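Local atomic coordinates of 3-oxoacyl-[acyl-carrier-protein] synthase 3 (Micrococcus luteus NCTC 2665, PDB entry 4EWP), a protein that probably catalyses the first condensation of bacterial fatty acid synthesis, joining an acetyl group from acetyl-CoA to two carbons from malonyl-ACP. Residues Leu330-Gly335 and Ala344-Leu349. Residues are numbered along the deposited sequence; the frame is centred on the assembly and turned at random.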
# COMPACT_ATOMS: atom_id res chain seq x y z
N LEU A 330 17.64 -11.15 20.67
CA LEU A 330 16.31 -10.55 20.52
C LEU A 330 16.38 -9.03 20.40
O LEU A 330 17.07 -8.37 21.17
CB LEU A 330 15.41 -10.92 21.70
CG LEU A 330 15.14 -12.41 21.90
CD1 LEU A 330 14.32 -12.61 23.16
CD2 LEU A 330 14.43 -12.97 20.68
N ALA A 331 15.63 -8.49 19.44
CA ALA A 331 15.55 -7.05 19.23
C ALA A 331 14.09 -6.60 19.23
O ALA A 331 13.23 -7.20 18.58
CB ALA A 331 16.21 -6.66 17.91
N LEU A 332 13.81 -5.54 19.99
CA LEU A 332 12.51 -4.89 19.93
C LEU A 332 12.57 -3.83 18.84
O LEU A 332 13.43 -2.95 18.87
CB LEU A 332 12.17 -4.23 21.28
CG LEU A 332 10.93 -3.34 21.40
CD1 LEU A 332 9.67 -4.14 21.14
CD2 LEU A 332 10.88 -2.72 22.77
N GLN A 333 11.68 -3.93 17.86
CA GLN A 333 11.61 -2.91 16.82
C GLN A 333 10.24 -2.30 16.87
O GLN A 333 9.24 -3.00 17.05
CB GLN A 333 11.89 -3.49 15.44
CG GLN A 333 11.07 -4.71 15.14
CD GLN A 333 11.43 -5.30 13.80
OE1 GLN A 333 12.61 -5.31 13.41
NE2 GLN A 333 10.41 -5.78 13.07
N ILE A 334 10.19 -0.98 16.73
CA ILE A 334 8.92 -0.28 16.85
C ILE A 334 8.99 0.98 16.01
O ILE A 334 9.87 1.82 16.20
CB ILE A 334 8.62 0.06 18.32
CG1 ILE A 334 7.32 0.85 18.42
CG2 ILE A 334 9.77 0.86 18.95
CD1 ILE A 334 6.80 0.95 19.85
N GLY A 335 8.08 1.08 15.04
CA GLY A 335 8.00 2.23 14.15
C GLY A 335 6.69 2.98 14.34
O GLY A 335 5.70 2.40 14.78
N ALA A 344 4.95 -2.73 16.11
CA ALA A 344 6.07 -3.25 16.88
C ALA A 344 6.11 -4.78 16.93
O ALA A 344 5.07 -5.43 16.94
CB ALA A 344 6.04 -2.68 18.31
N GLN A 345 7.33 -5.32 17.01
CA GLN A 345 7.56 -6.75 17.19
C GLN A 345 8.85 -6.98 17.96
O GLN A 345 9.76 -6.15 17.92
CB GLN A 345 7.73 -7.47 15.84
CG GLN A 345 6.55 -7.39 14.93
CD GLN A 345 6.67 -6.28 13.91
OE1 GLN A 345 7.70 -5.59 13.82
NE2 GLN A 345 5.62 -6.10 13.13
N VAL A 346 8.94 -8.12 18.63
CA VAL A 346 10.24 -8.60 19.06
C VAL A 346 10.72 -9.61 18.01
O VAL A 346 9.96 -10.49 17.56
CB VAL A 346 10.19 -9.22 20.45
CG1 VAL A 346 11.51 -9.88 20.79
CG2 VAL A 346 9.83 -8.14 21.50
N VAL A 347 11.96 -9.44 17.57
CA VAL A 347 12.48 -10.31 16.52
C VAL A 347 13.82 -10.90 16.92
O VAL A 347 14.61 -10.25 17.59
CB VAL A 347 12.61 -9.59 15.17
CG1 VAL A 347 11.25 -9.06 14.69
CG2 VAL A 347 13.65 -8.47 15.24
N ARG A 348 14.06 -12.14 16.51
CA ARG A 348 15.36 -12.77 16.62
C ARG A 348 16.24 -12.26 15.47
O ARG A 348 15.93 -12.50 14.30
CB ARG A 348 15.20 -14.28 16.53
CG ARG A 348 16.45 -15.06 16.85
CD ARG A 348 16.11 -16.28 17.68
NE ARG A 348 16.47 -16.06 19.08
CZ ARG A 348 15.68 -16.32 20.11
NH1 ARG A 348 14.46 -16.81 19.92
NH2 ARG A 348 16.11 -16.08 21.35
N LEU A 349 17.33 -11.57 15.79
CA LEU A 349 18.13 -10.95 14.74
C LEU A 349 18.82 -12.00 13.88
O LEU A 349 19.27 -13.03 14.39
CB LEU A 349 19.16 -10.00 15.33
CG LEU A 349 18.60 -8.80 16.10
CD1 LEU A 349 19.69 -8.19 17.01
CD2 LEU A 349 18.04 -7.78 15.15
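Ala331 and Val347 form an antiparallel hydrogen-bonded pair, Ala331 N reaching Val347 O at 2.7 Å and Val347 N returning to Ala331 O at 2.8 Å. Gln333 and Gln345 repeat the reciprocal pattern, and the N-to-C directions of the two short segments differ by 155°. Leu332 and Val346 form a non-hydrogen-bonded pair between them; there Val346 CA lies 3.3 Å from Ala331 O, a CA-H...O contact. These are the arms of the C-terminal β-hairpin, adjacent inner strands of a five-stranded mixed sheet in the thiolase-like fold; helix 240-262 covers the face bearing Leu332, Ile334, Ala344 and Val346, and helix 311-322 packs on Gln333 from the other. There, Gln333 NE2 donates to Gln345 OE1 (2.8 Å, 171° at the hydrogen). The acceptor lies in the Gln333 amide plane, whereas the donor stands above the Gln345 carbonyl plane, the amides being turned 70° apart. Tyr126 OH hydrogen-bonds to Gln333 OE1, and Gln345 NE2 to Ser188 OG and Cys127 O, fixing the rotation of both buried amides. Beyond Val347, Leu349 CD2 presses on Ala331 CB at 3.5 Å, a tight carbon contact. On the face of Leu332, Leu330 CD2 lies over the centre of the Arg348 guanidinium, 3.5 Å above its plane; Arg348 NE bonds to Gly328 O.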